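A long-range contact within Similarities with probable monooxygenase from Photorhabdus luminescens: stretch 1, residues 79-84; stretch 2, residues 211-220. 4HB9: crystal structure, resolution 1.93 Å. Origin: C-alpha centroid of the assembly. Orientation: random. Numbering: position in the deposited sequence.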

ATOM      1  N   ARG A  79      -2.520 -21.379   6.896  1.00 40.20           N
ATOM      2  CA  ARG A  79      -3.297 -22.322   7.690  1.00 36.44           C
ATOM      3  C   ARG A  79      -4.653 -21.745   8.089  1.00 34.43           C
ATOM      4  O   ARG A  79      -4.817 -20.524   8.223  1.00 29.35           O
ATOM      5  N   PHE A  80      -5.625 -22.629   8.273  1.00 30.20           N
ATOM      6  CA  PHE A  80      -6.975 -22.220   8.609  1.00 29.35           C
ATOM      7  C   PHE A  80      -7.407 -22.964   9.852  1.00 30.14           C
ATOM      8  O   PHE A  80      -7.274 -24.195   9.926  1.00 32.14           O
ATOM      9  N   TYR A  81      -7.897 -22.222  10.843  1.00 27.10           N
ATOM     10  CA  TYR A  81      -8.379 -22.823  12.082  1.00 27.24           C
ATOM     11  C   TYR A  81      -9.764 -22.332  12.373  1.00 25.99           C
ATOM     12  O   TYR A  81     -10.146 -21.253  11.931  1.00 23.36           O
ATOM     13  N   ASN A  82     -10.505 -23.080  13.179  1.00 25.17           N
ATOM     14  CA  ASN A  82     -11.682 -22.509  13.796  1.00 26.53           C
ATOM     15  C   ASN A  82     -11.260 -21.688  15.003  1.00 25.43           C
ATOM     16  O   ASN A  82     -10.072 -21.446  15.217  1.00 24.16           O
ATOM     17  N   GLU A  83     -12.214 -21.212  15.769  1.00 26.10           N
ATOM     18  CA  GLU A  83     -11.877 -20.323  16.871  1.00 27.34           C
ATOM     19  C   GLU A  83     -11.498 -21.085  18.161  1.00 28.88           C
ATOM     20  O   GLU A  83     -11.262 -20.476  19.191  1.00 28.93           O
ATOM     21  N   ARG A  84     -11.462 -22.410  18.100  1.00 31.73           N
ATOM     22  CA  ARG A  84     -11.117 -23.231  19.266  1.00 34.84           C
ATOM     23  C   ARG A  84      -9.848 -24.025  18.943  1.00 36.93           C
ATOM     24  O   ARG A  84      -9.689 -25.150  19.386  1.00 36.99           O
ATOM     25  N   SER A 211      -5.443 -18.051   9.490  1.00 22.01           N
ATOM     26  CA  SER A 211      -6.783 -17.498   9.501  1.00 22.52           C
ATOM     27  C   SER A 211      -7.659 -18.203  10.512  1.00 22.09           C
ATOM     28  O   SER A 211      -7.683 -19.426  10.543  1.00 24.30           O
ATOM     29  N   ILE A 212      -8.370 -17.430  11.333  1.00 20.59           N
ATOM     30  CA  ILE A 212      -9.284 -17.964  12.295  1.00 21.94           C
ATOM     31  C   ILE A 212     -10.664 -17.770  11.739  1.00 22.43           C
ATOM     32  O   ILE A 212     -11.083 -16.629  11.475  1.00 21.97           O
ATOM     33  N   VAL A 213     -11.366 -18.886  11.567  1.00 22.37           N
ATOM     34  CA  VAL A 213     -12.702 -18.883  10.982  1.00 22.97           C
ATOM     35  C   VAL A 213     -13.723 -19.298  12.020  1.00 23.10           C
ATOM     36  O   VAL A 213     -13.907 -20.498  12.260  1.00 23.76           O
ATOM     37  N   PRO A 214     -14.395 -18.325  12.645  1.00 22.01           N
ATOM     38  CA  PRO A 214     -15.372 -18.658  13.679  1.00 22.47           C
ATOM     39  C   PRO A 214     -16.757 -18.977  13.128  1.00 24.30           C
ATOM     40  O   PRO A 214     -16.970 -18.931  11.914  1.00 20.58           O
ATOM     41  N   LYS A 215     -17.701 -19.246  14.028  1.00 25.75           N
ATOM     42  CA  LYS A 215     -19.101 -19.444  13.629  1.00 27.71           C
ATOM     43  C   LYS A 215     -19.787 -18.121  13.404  1.00 24.85           C
ATOM     44  O   LYS A 215     -20.777 -18.046  12.697  1.00 26.25           O
ATOM     45  N   SER A 216     -19.297 -17.080  14.060  1.00 23.45           N
ATOM     46  CA  SER A 216     -19.822 -15.753  13.855  1.00 21.87           C
ATOM     47  C   SER A 216     -19.402 -15.205  12.485  1.00 21.08           C
ATOM     48  O   SER A 216     -18.476 -15.703  11.882  1.00 20.86           O
ATOM     49  N   PRO A 217     -20.109 -14.179  11.986  1.00 21.25           N
ATOM     50  CA  PRO A 217     -19.824 -13.673  10.649  1.00 20.98           C
ATOM     51  C   PRO A 217     -18.637 -12.695  10.638  1.00 19.51           C
ATOM     52  O   PRO A 217     -18.775 -11.529  10.293  1.00 20.59           O
ATOM     53  N   ASP A 218     -17.483 -13.186  11.027  1.00 19.45           N
ATOM     54  CA  ASP A 218     -16.293 -12.346  11.120  1.00 18.38           C
ATOM     55  C   ASP A 218     -15.072 -13.220  11.017  1.00 18.68           C
ATOM     56  O   ASP A 218     -15.182 -14.430  10.760  1.00 18.06           O
ATOM     57  N   TRP A 219     -13.888 -12.635  11.140  1.00 18.08           N
ATOM     58  CA  TRP A 219     -12.679 -13.347  10.761  1.00 18.36           C
ATOM     59  C   TRP A 219     -11.491 -12.749  11.490  1.00 17.41           C
ATOM     60  O   TRP A 219     -11.499 -11.556  11.754  1.00 17.75           O
ATOM     61  N   LEU A 220     -10.462 -13.545  11.738  1.00 16.79           N
ATOM     62  CA  LEU A 220      -9.184 -13.016  12.281  1.00 17.49           C
ATOM     63  C   LEU A 220      -8.023 -13.556  11.474  1.00 17.26           C
ATOM     64  O   LEU A 220      -7.838 -14.790  11.340  1.00 19.39           O
TER

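The two stretches, no touching residues of which lie nearer than 129 in sequence, bury 453 Å² between them; their strands run parallel. The apolar centre lies on the sheet face shared by Phe80 and Ser211. Phe80 (chi1 m, chi2 -100°) points to this face, and the end of its side chain comes nearer to the second stretch: CD1 of Phe80 lies 3.7 Å from CB of Ser211 and 4.3 Å from CG2 of Val213 (chi1 t), while CE1 of Phe80 reaches CZ2 of Trp219 at 4.0 Å. The last is an edge-to-edge approach, each atom lying near the plane of the other ring, so the two aromatics abut without stacking. Trp219 (chi1 t, chi2 -81°) donates a weak hydrogen bond from its NE1 to OG of Ser211 (chi1 m), 3.2 Å, linking the indole to the neighbouring strand of its own stretch.

On the other face Tyr81 and Ile212 pair. Tyr81 (chi1 m, chi2 -98°) meets Ile212 (m, m) through its CB, 4.0 Å from CD1 of Ile212; its hydroxyl is hydrogen-bonded elsewhere in the structure. CG2 of Ile212 extends the apolar patch to Glu83, lying 3.7 Å from CA and 4.1 Å from CB of that residue.

Between the faces, the backbone sets the register. Ser211 N donates to Arg79 O (2.8 Å), Tyr81 N to Ser211 O (2.8 Å) and Val213 N to Tyr81 O (2.7 Å), the alternating pattern of parallel strands. Asn82 CA adds a C-H···O contact to Val213 O at 3.4 Å. The CA-to-CB bond of Asn82 (chi1 p) points away, though CB of Asn82 still lies 3.8 Å from O of Val213, and its OD1 accepts from Arg84 N at 2.9 Å, a hydrogen bond within its own stretch.

The polar edge belongs to Glu83 (p, m, chi3 13°), a buried residue with the largest area covered by the opposite stretch. Its CB packs 4.1 Å from CB of Pro214, whose ring is C-gamma endo, and its OE1 lies 3.6 Å from CA of Pro214. Lys215 (m, t, t, m) brings CE to 3.5 Å from OE2 of Glu83, but this is a contact with the aliphatic part of the lysine. One water bridges the pair through weak hydrogen bonds, donating to OE2 of Glu83 at 3.1 Å and accepting from N of Lys215 at 3.4 Å. The backbone N of Glu83, by contrast, is buried without a partner: Val213 O is 4.0 Å away.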

ATOM      1  CB  ARG A  79      -2.507 -22.700   8.941  1.00 37.22           C
ATOM      2  CG  ARG A  79      -1.295 -23.571   8.626  1.00 40.20           C
ATOM      3  CD  ARG A  79      -0.402 -23.810   9.829  1.00 41.45           C
ATOM      4  NE  ARG A  79       0.062 -22.545  10.395  1.00 43.07           N
ATOM      5  CZ  ARG A  79       1.306 -22.288  10.796  1.00 45.45           C
ATOM      6  NH1 ARG A  79       2.272 -23.201  10.703  1.00 44.94           N
ATOM      7  NH2 ARG A  79       1.594 -21.085  11.286  1.00 46.83           N
ATOM      8  CB  PHE A  80      -7.933 -22.486   7.443  1.00 30.64           C
ATOM      9  CG  PHE A  80      -7.697 -21.587   6.257  1.00 30.64           C
ATOM     10  CD1 PHE A  80      -8.495 -20.474   6.039  1.00 30.79           C
ATOM     11  CD2 PHE A  80      -6.660 -21.844   5.372  1.00 32.29           C
ATOM     12  CE1 PHE A  80      -8.266 -19.636   4.951  1.00 33.38           C
ATOM     13  CE2 PHE A  80      -6.414 -21.010   4.294  1.00 32.34           C
ATOM     14  CZ  PHE A  80      -7.222 -19.906   4.077  1.00 32.98           C
ATOM     15  CB  TYR A  81      -7.500 -22.417  13.263  1.00 27.43           C
ATOM     16  CG  TYR A  81      -6.062 -22.829  13.188  1.00 29.31           C
ATOM     17  CD1 TYR A  81      -5.607 -23.976  13.838  1.00 33.45           C
ATOM     18  CD2 TYR A  81      -5.145 -22.061  12.493  1.00 32.98           C
ATOM     19  CE1 TYR A  81      -4.275 -24.348  13.779  1.00 34.35           C
ATOM     20  CE2 TYR A  81      -3.817 -22.423  12.417  1.00 35.32           C
ATOM     21  CZ  TYR A  81      -3.389 -23.565  13.063  1.00 37.53           C
ATOM     22  OH  TYR A  81      -2.059 -23.899  12.985  1.00 41.99           O
ATOM     23  CB  ASN A  82     -12.742 -23.568  14.129  1.00 28.68           C
ATOM     24  CG  ASN A  82     -12.386 -24.427  15.335  1.00 30.60           C
ATOM     25  OD1 ASN A  82     -11.301 -24.320  15.940  1.00 28.19           O
ATOM     26  ND2 ASN A  82     -13.318 -25.321  15.682  1.00 31.31           N
ATOM     27  CB  GLU A  83     -13.015 -19.346  17.113  1.00 27.84           C
ATOM     28  CG  GLU A  83     -14.197 -19.872  17.912  1.00 29.59           C
ATOM     29  CD  GLU A  83     -15.114 -20.831  17.160  1.00 31.87           C
ATOM     30  OE1 GLU A  83     -14.794 -21.341  16.058  1.00 27.34           O
ATOM     31  OE2 GLU A  83     -16.183 -21.107  17.721  1.00 39.08           O
ATOM     32  CB  ARG A  84     -12.282 -24.161  19.643  1.00 36.23           C
ATOM     33  CG  ARG A  84     -13.596 -23.466  19.980  1.00 38.40           C
ATOM     34  CD  ARG A  84     -13.634 -22.881  21.387  1.00 41.40           C
ATOM     35  NE  ARG A  84     -13.747 -23.906  22.429  1.00 41.43           N
ATOM     36  CZ  ARG A  84     -13.925 -23.666  23.736  1.00 40.63           C
ATOM     37  NH1 ARG A  84     -14.050 -22.430  24.214  1.00 41.69           N
ATOM     38  NH2 ARG A  84     -14.002 -24.682  24.577  1.00 39.69           N
ATOM     39  CB  SER A 211      -7.385 -17.638   8.119  1.00 23.27           C
ATOM     40  OG  SER A 211      -6.955 -16.557   7.315  1.00 25.22           O
ATOM     41  CB  ILE A 212      -9.188 -17.255  13.646  1.00 21.94           C
ATOM     42  CG1 ILE A 212      -7.739 -17.222  14.152  1.00 23.02           C
ATOM     43  CG2 ILE A 212     -10.143 -17.880  14.643  1.00 22.01           C
ATOM     44  CD1 ILE A 212      -6.991 -18.530  14.167  1.00 24.46           C
ATOM     45  CB  VAL A 213     -12.811 -19.834   9.775  1.00 22.87           C
ATOM     46  CG1 VAL A 213     -14.149 -19.624   9.069  1.00 24.46           C
ATOM     47  CG2 VAL A 213     -11.677 -19.594   8.800  1.00 24.46           C
ATOM     48  CB  PRO A 214     -15.421 -17.382  14.504  1.00 22.55           C
ATOM     49  CG  PRO A 214     -15.225 -16.317  13.475  1.00 22.03           C
ATOM     50  CD  PRO A 214     -14.284 -16.873  12.457  1.00 21.57           C
ATOM     51  CB  LYS A 215     -19.895 -20.217  14.697  1.00 31.23           C
ATOM     52  CG  LYS A 215     -19.319 -21.573  15.064  1.00 36.36           C
ATOM     53  CD  LYS A 215     -19.744 -21.961  16.484  1.00 43.18           C
ATOM     54  CE  LYS A 215     -18.916 -23.111  17.037  1.00 46.86           C
ATOM     55  NZ  LYS A 215     -19.386 -24.405  16.473  1.00 49.06           N
ATOM     56  CB  SER A 216     -19.322 -14.844  14.948  1.00 23.10           C
ATOM     57  OG  SER A 216     -17.944 -15.092  15.196  1.00 21.56           O
ATOM     58  CB  PRO A 217     -21.123 -12.974  10.274  1.00 21.37           C
ATOM     59  CG  PRO A 217     -21.676 -12.480  11.573  1.00 22.51           C
ATOM     60  CD  PRO A 217     -21.323 -13.565  12.561  1.00 22.25           C
ATOM     61  CB  ASP A 218     -16.349 -11.466  12.397  1.00 19.23           C
ATOM     62  CG  ASP A 218     -16.655 -12.255  13.676  1.00 20.45           C
ATOM     63  OD1 ASP A 218     -16.572 -13.485  13.715  1.00 19.53           O
ATOM     64  OD2 ASP A 218     -16.968 -11.586  14.675  1.00 22.90           O
ATOM     65  CB  TRP A 219     -12.489 -13.157   9.258  1.00 18.19           C
ATOM     66  CG  TRP A 219     -11.508 -14.034   8.575  1.00 18.36           C
ATOM     67  CD1 TRP A 219     -10.154 -13.886   8.531  1.00 18.91           C
ATOM     68  CD2 TRP A 219     -11.818 -15.150   7.753  1.00 19.23           C
ATOM     69  NE1 TRP A 219      -9.596 -14.871   7.757  1.00 20.30           N
ATOM     70  CE2 TRP A 219     -10.605 -15.656   7.258  1.00 20.42           C
ATOM     71  CE3 TRP A 219     -13.011 -15.775   7.384  1.00 20.75           C
ATOM     72  CZ2 TRP A 219     -10.550 -16.756   6.410  1.00 22.06           C
ATOM     73  CZ3 TRP A 219     -12.954 -16.855   6.534  1.00 22.20           C
ATOM     74  CH2 TRP A 219     -11.744 -17.338   6.057  1.00 22.16           C
ATOM     75  CB  LEU A 220      -8.989 -13.341  13.748  1.00 17.05           C
ATOM     76  CG  LEU A 220      -7.798 -12.648  14.428  1.00 17.21           C
ATOM     77  CD1 LEU A 220      -8.077 -11.166  14.718  1.00 17.05           C
ATOM     78  CD2 LEU A 220      -7.496 -13.333  15.747  1.00 19.22           C
TER
HETATM   79  O   HOH W   1     -17.640 -18.408  17.307  1.00 45.18           O